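Local coordinates for protein pyrrolidone-carboxylate peptidase (PDB 1X10) that catalyses removal of an N-terminal pyroglutamyl (5-oxoprolyl) residue from peptides, as a thiol peptidase of family C15, at residues K118-M121 and K122-E126; E194-K197 and V198-V202. The protein carries 3 engineered substitutions. All coordinates share one frame; numbering follows the deposited sequence.

How the contacts relate
Both contacts are local, each within one helix and between residues three to four apart, contact 1 in helix 117-126 and contact 2 in helix 189-206. The two helices pack on each other: Leu124 CD2 lies 3.6 Å from Ala195 CA, and Ile120 CG1 lies 3.8 Å from Val202 CG1. The centres of the contacts are about 10 Å apart. Contact 2 is the more buried, with valine, isoleucine and alanine turned into the protein and two glutamates bridged by water. Contact 1 lies farther out, its centre about 17 Å from the chain centre against 13 Å, and is rich in lysine. Only contact 1 meets other subunits, through Lys118 and His125.

Contact 1 (K118-M121 and K122-E126); sequences KKIM and KKLHE
Lys122 N is bonded to Lys118 O at 3.0 Å; Lys118 NZ itself forms a salt bridge with Asp100 of a neighbouring subunit. Lys122 NZ pairs weakly with Glu126 OE2 at 2.9 Å, a carboxylate whose exact place is unsure. Lys123 N is bonded to Lys119 O, and the Lys119 side chain forms a salt bridge with Glu206. Leu124 N meets Ile120 O at 2.9 Å, and Leu124 CD1 runs beside Ile120 CG2 at 4.0 Å, the two side chains lying alongside each other in the same direction. This is the i to i+4 ladder of an amphipathic alpha-helix: the Ile120-Leu124 ridge lies between strand 76-83 and helix 189-206, with Lys119 and Lys122 on the exposed side. His125 N bonds to Met121 O, and the same oxygen sits 3.1 Å above the plane of the His125 ring, toward its rim. With its CG anti to the backbone N (chi1 176°), Met121 brings that carbon within 3.5 Å of His125 NE2. His125 NE2 is hydrogen-bonded to Ala131 O, and the ring packs on Ile178 of another subunit. With an alanine in place of His125, Ala131 O is likely to lose its mate and a gap to open beside Met121.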
ATOM      1  N   LYS A 118       3.747 -10.978 -23.307  1.00 15.30           N
ATOM      2  CA  LYS A 118       3.377 -12.164 -22.535  1.00 16.27           C
ATOM      3  C   LYS A 118       4.525 -13.177 -22.473  1.00 15.73           C
ATOM      4  O   LYS A 118       4.759 -13.789 -21.431  1.00 15.64           O
ATOM      5  CB  LYS A 118       2.113 -12.816 -23.111  1.00 16.87           C
ATOM      6  CG  LYS A 118       0.822 -12.032 -22.833  1.00 18.46           C
ATOM      7  CD  LYS A 118       0.608 -11.834 -21.325  1.00 20.00           C
ATOM      8  CE  LYS A 118      -0.647 -11.016 -21.004  1.00 20.94           C
ATOM      9  NZ  LYS A 118      -1.916 -11.736 -21.304  1.00 21.55           N
ATOM     10  N   LYS A 119       5.239 -13.356 -23.582  1.00 15.57           N
ATOM     11  CA  LYS A 119       6.366 -14.286 -23.599  1.00 15.59           C
ATOM     12  C   LYS A 119       7.496 -13.771 -22.707  1.00 14.71           C
ATOM     13  O   LYS A 119       8.176 -14.548 -22.035  1.00 13.99           O
ATOM     14  CB  LYS A 119       6.882 -14.487 -25.024  1.00 16.13           C
ATOM     15  CG  LYS A 119       5.938 -15.278 -25.914  1.00 17.95           C
ATOM     16  CD  LYS A 119       6.562 -15.545 -27.268  1.00 19.62           C
ATOM     17  CE  LYS A 119       5.672 -16.437 -28.121  1.00 21.14           C
ATOM     18  NZ  LYS A 119       6.266 -16.679 -29.465  1.00 22.65           N
ATOM     19  N   ILE A 120       7.700 -12.458 -22.709  1.00 14.38           N
ATOM     20  CA  ILE A 120       8.735 -11.860 -21.878  1.00 13.69           C
ATOM     21  C   ILE A 120       8.385 -12.103 -20.406  1.00 14.59           C
ATOM     22  O   ILE A 120       9.225 -12.548 -19.627  1.00 13.75           O
ATOM     23  CB  ILE A 120       8.853 -10.340 -22.154  1.00 13.81           C
ATOM     24  CG1 ILE A 120       9.427 -10.121 -23.556  1.00 13.05           C
ATOM     25  CG2 ILE A 120       9.728  -9.675 -21.105  1.00 13.04           C
ATOM     26  CD1 ILE A 120       9.454  -8.668 -23.998  1.00 13.82           C
ATOM     27  N   MET A 121       7.140 -11.827 -20.032  1.00 15.12           N
ATOM     28  CA  MET A 121       6.713 -12.027 -18.651  1.00 15.83           C
ATOM     29  C   MET A 121       6.908 -13.485 -18.235  1.00 16.28           C
ATOM     30  O   MET A 121       7.361 -13.777 -17.127  1.00 16.05           O
ATOM     31  CB  MET A 121       5.240 -11.634 -18.484  1.00 16.62           C
ATOM     32  CG  MET A 121       4.686 -11.901 -17.082  1.00 17.95           C
ATOM     33  SD  MET A 121       3.000 -11.262 -16.788  1.00 19.53           S
ATOM     34  CE  MET A 121       2.006 -12.582 -17.520  1.00 19.94           C
ATOM     35  N   LYS A 122       6.568 -14.397 -19.138  1.00 16.60           N
ATOM     36  CA  LYS A 122       6.698 -15.819 -18.867  1.00 17.17           C
ATOM     37  C   LYS A 122       8.154 -16.222 -18.627  1.00 16.69           C
ATOM     38  O   LYS A 122       8.454 -16.965 -17.697  1.00 16.52           O
ATOM     39  CB  LYS A 122       6.105 -16.615 -20.032  1.00 18.05           C
ATOM     40  CG  LYS A 122       6.008 -18.116 -19.796  1.00 20.19           C
ATOM     41  CD  LYS A 122       7.352 -18.800 -19.934  1.00 22.54           C
ATOM     42  CE  LYS A 122       7.853 -18.785 -21.378  1.00 23.47           C
ATOM     43  NZ  LYS A 122       9.187 -19.442 -21.518  1.00 24.49           N
ATOM     44  N   LYS A 123       9.061 -15.731 -19.464  1.00 16.59           N
ATOM     45  CA  LYS A 123      10.473 -16.065 -19.311  1.00 15.94           C
ATOM     46  C   LYS A 123      11.041 -15.477 -18.018  1.00 15.43           C
ATOM     47  O   LYS A 123      11.829 -16.122 -17.322  1.00 14.12           O
ATOM     48  CB  LYS A 123      11.275 -15.554 -20.511  1.00 17.38           C
ATOM     49  CG  LYS A 123      12.680 -16.115 -20.584  1.00 19.27           C
ATOM     50  CD  LYS A 123      12.639 -17.633 -20.718  1.00 21.78           C
ATOM     51  CE  LYS A 123      14.037 -18.229 -20.777  1.00 23.16           C
ATOM     52  NZ  LYS A 123      14.782 -17.759 -21.975  1.00 25.48           N
ATOM     53  N   LEU A 124      10.648 -14.248 -17.697  1.00 14.17           N
ATOM     54  CA  LEU A 124      11.124 -13.618 -16.473  1.00 14.23           C
ATOM     55  C   LEU A 124      10.709 -14.476 -15.280  1.00 14.17           C
ATOM     56  O   LEU A 124      11.511 -14.731 -14.382  1.00 14.14           O
ATOM     57  CB  LEU A 124      10.551 -12.197 -16.341  1.00 13.46           C
ATOM     58  CG  LEU A 124      11.111 -11.190 -17.359  1.00 13.82           C
ATOM     59  CD1 LEU A 124      10.401  -9.851 -17.214  1.00 12.78           C
ATOM     60  CD2 LEU A 124      12.614 -11.029 -17.142  1.00 12.89           C
ATOM     61  N   HIS A 125       9.458 -14.935 -15.284  1.00 14.44           N
ATOM     62  CA  HIS A 125       8.952 -15.779 -14.204  1.00 15.27           C
ATOM     63  C   HIS A 125       9.763 -17.072 -14.085  1.00 16.25           C
ATOM     64  O   HIS A 125      10.036 -17.548 -12.984  1.00 15.67           O
ATOM     65  CB  HIS A 125       7.477 -16.108 -14.436  1.00 15.30           C
ATOM     66  CG  HIS A 125       6.562 -14.937 -14.251  1.00 15.31           C
ATOM     67  ND1 HIS A 125       5.193 -15.038 -14.366  1.00 16.34           N
ATOM     68  CD2 HIS A 125       6.816 -13.646 -13.931  1.00 15.65           C
ATOM     69  CE1 HIS A 125       4.641 -13.862 -14.122  1.00 16.22           C
ATOM     70  NE2 HIS A 125       5.606 -12.999 -13.855  1.00 16.04           N
ATOM     71  N   GLU A 126      10.146 -17.637 -15.224  1.00 17.60           N
ATOM     72  CA  GLU A 126      10.939 -18.860 -15.222  1.00 18.68           C
ATOM     73  C   GLU A 126      12.319 -18.589 -14.638  1.00 18.75           C
ATOM     74  O   GLU A 126      12.968 -19.493 -14.118  1.00 18.51           O
ATOM     75  CB  GLU A 126      11.063 -19.408 -16.642  1.00 19.40           C
ATOM     76  CG  GLU A 126       9.747 -19.933 -17.187  1.00 21.45           C
ATOM     77  CD  GLU A 126       9.841 -20.396 -18.624  1.00 22.66           C
ATOM     78  OE1 GLU A 126       8.839 -20.943 -19.127  1.00 24.02           O
ATOM     79  OE2 GLU A 126      10.906 -20.214 -19.255  1.00 23.58           O
TER

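Contact 2 (E194-K197 and V198-V202); sequences EAVK and VAIEV
Val198 meets Glu194 one turn back, its backbone N bonded to Glu194 O at 2.8 Å. Val198 CG1 stands anti to the backbone N (chi1 171°), which sets CG2 beside that N and 3.1 Å from Glu194 O, so methyl and amide meet the same oxygen. The bent Glu194 side chain crosses the valine obliquely and brings OE1 near the same methyl. Lys197, whose side chain is extended beyond CG and packs on Leu26 of helix 18-26, takes part mainly through its backbone: Lys197 O accepts Glu201 N at 3.0 Å, and Glu201 CG rests 3.1 Å from that oxygen. Helix 189-206 is one of the outer helices of the alpha/beta/alpha sandwich of this peptidase family; its inner face lies on strands 2-8 and 63-69, and one flank packs against helix 117-126. Val196 belongs to the inner face, touching Val5 and Val67. Its carbonyl oxygen accepts Ile200 N, and Val196 CG1 lies 4.2 Å from Ile200 CD1, so the two side chains form one apolar patch against strand 2-8. On the more exposed side of the helix, a water donates to Glu194 OE1 and Glu201 OE1, each 2.8 Å away. Those two oxygens are 5.2 Å apart; the water, with long, weak ion pairs from both glutamates to Arg127, would be expected to soften their repulsion.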
ATOM      1  N   GLU A 194      19.177  -7.884 -15.509  1.00 13.17           N
ATOM      2  CA  GLU A 194      18.942  -9.191 -16.114  1.00 13.34           C
ATOM      3  C   GLU A 194      17.562  -9.243 -16.768  1.00 12.45           C
ATOM      4  O   GLU A 194      17.388  -9.854 -17.822  1.00 11.89           O
ATOM      5  CB  GLU A 194      19.066 -10.300 -15.061  1.00 14.64           C
ATOM      6  CG  GLU A 194      18.827 -11.704 -15.612  1.00 17.56           C
ATOM      7  CD  GLU A 194      19.922 -12.166 -16.563  1.00 19.42           C
ATOM      8  OE1 GLU A 194      19.735 -13.217 -17.219  1.00 21.36           O
ATOM      9  OE2 GLU A 194      20.971 -11.490 -16.655  1.00 20.61           O
ATOM     10  N   ALA A 195      16.585  -8.598 -16.140  1.00 11.55           N
ATOM     11  CA  ALA A 195      15.232  -8.568 -16.678  1.00 11.40           C
ATOM     12  C   ALA A 195      15.240  -7.934 -18.070  1.00 11.09           C
ATOM     13  O   ALA A 195      14.603  -8.441 -18.988  1.00 10.48           O
ATOM     14  CB  ALA A 195      14.301  -7.779 -15.740  1.00 11.06           C
ATOM     15  N   VAL A 196      15.960  -6.823 -18.218  1.00 11.30           N
ATOM     16  CA  VAL A 196      16.043  -6.146 -19.507  1.00 11.70           C
ATOM     17  C   VAL A 196      16.773  -7.031 -20.523  1.00 12.35           C
ATOM     18  O   VAL A 196      16.384  -7.098 -21.686  1.00 11.43           O
ATOM     19  CB  VAL A 196      16.770  -4.778 -19.378  1.00 11.33           C
ATOM     20  CG1 VAL A 196      16.921  -4.126 -20.752  1.00 10.68           C
ATOM     21  CG2 VAL A 196      15.976  -3.861 -18.457  1.00 11.40           C
ATOM     22  N   LYS A 197      17.829  -7.714 -20.082  1.00 13.31           N
ATOM     23  CA  LYS A 197      18.576  -8.598 -20.972  1.00 13.90           C
ATOM     24  C   LYS A 197      17.649  -9.709 -21.459  1.00 14.02           C
ATOM     25  O   LYS A 197      17.658 -10.071 -22.634  1.00 14.21           O
ATOM     26  CB  LYS A 197      19.777  -9.221 -20.254  1.00 15.20           C
ATOM     27  CG  LYS A 197      20.920  -8.259 -19.976  1.00 17.36           C
ATOM     28  CD  LYS A 197      22.113  -8.993 -19.367  1.00 18.99           C
ATOM     29  CE  LYS A 197      23.222  -8.017 -18.982  1.00 20.10           C
ATOM     30  NZ  LYS A 197      24.359  -8.685 -18.278  1.00 20.96           N
ATOM     31  N   VAL A 198      16.849 -10.249 -20.547  1.00 13.58           N
ATOM     32  CA  VAL A 198      15.912 -11.306 -20.902  1.00 13.83           C
ATOM     33  C   VAL A 198      14.889 -10.820 -21.928  1.00 13.23           C
ATOM     34  O   VAL A 198      14.575 -11.528 -22.884  1.00 13.51           O
ATOM     35  CB  VAL A 198      15.170 -11.833 -19.665  1.00 14.04           C
ATOM     36  CG1 VAL A 198      14.050 -12.778 -20.093  1.00 14.22           C
ATOM     37  CG2 VAL A 198      16.155 -12.557 -18.742  1.00 14.38           C
ATOM     38  N   ALA A 199      14.372  -9.610 -21.729  1.00 13.12           N
ATOM     39  CA  ALA A 199      13.392  -9.042 -22.649  1.00 12.32           C
ATOM     40  C   ALA A 199      13.988  -8.940 -24.051  1.00 12.24           C
ATOM     41  O   ALA A 199      13.319  -9.233 -25.047  1.00 11.89           O
ATOM     42  CB  ALA A 199      12.955  -7.656 -22.164  1.00 12.42           C
ATOM     43  N   ILE A 200      15.242  -8.510 -24.127  1.00 12.37           N
ATOM     44  CA  ILE A 200      15.921  -8.376 -25.414  1.00 12.72           C
ATOM     45  C   ILE A 200      16.046  -9.745 -26.091  1.00 13.32           C
ATOM     46  O   ILE A 200      15.741  -9.901 -27.275  1.00 12.93           O
ATOM     47  CB  ILE A 200      17.337  -7.766 -25.236  1.00 13.08           C
ATOM     48  CG1 ILE A 200      17.229  -6.347 -24.674  1.00 11.67           C
ATOM     49  CG2 ILE A 200      18.068  -7.751 -26.571  1.00 12.69           C
ATOM     50  CD1 ILE A 200      18.557  -5.742 -24.279  1.00 12.31           C
ATOM     51  N   GLU A 201      16.492 -10.736 -25.327  1.00 14.13           N
ATOM     52  CA  GLU A 201      16.655 -12.091 -25.840  1.00 15.26           C
ATOM     53  C   GLU A 201      15.340 -12.643 -26.378  1.00 14.99           C
ATOM     54  O   GLU A 201      15.293 -13.206 -27.478  1.00 14.56           O
ATOM     55  CB  GLU A 201      17.182 -13.008 -24.732  1.00 16.76           C
ATOM     56  CG  GLU A 201      18.545 -12.600 -24.202  1.00 19.94           C
ATOM     57  CD  GLU A 201      18.955 -13.364 -22.953  1.00 21.99           C
ATOM     58  OE1 GLU A 201      20.065 -13.100 -22.451  1.00 23.57           O
ATOM     59  OE2 GLU A 201      18.177 -14.219 -22.470  1.00 23.45           O
ATOM     60  N   VAL A 202      14.270 -12.471 -25.608  1.00 14.91           N
ATOM     61  CA  VAL A 202      12.958 -12.959 -26.020  1.00 15.31           C
ATOM     62  C   VAL A 202      12.460 -12.215 -27.264  1.00 15.75           C
ATOM     63  O   VAL A 202      11.872 -12.824 -28.161  1.00 15.12           O
ATOM     64  CB  VAL A 202      11.932 -12.812 -24.876  1.00 15.14           C
ATOM     65  CG1 VAL A 202      10.550 -13.256 -25.348  1.00 15.05           C
ATOM     66  CG2 VAL A 202      12.382 -13.643 -23.670  1.00 15.43           C
TER
HETATM   67  O   HOH W   1      20.791 -13.659 -19.817  1.00 33.53           O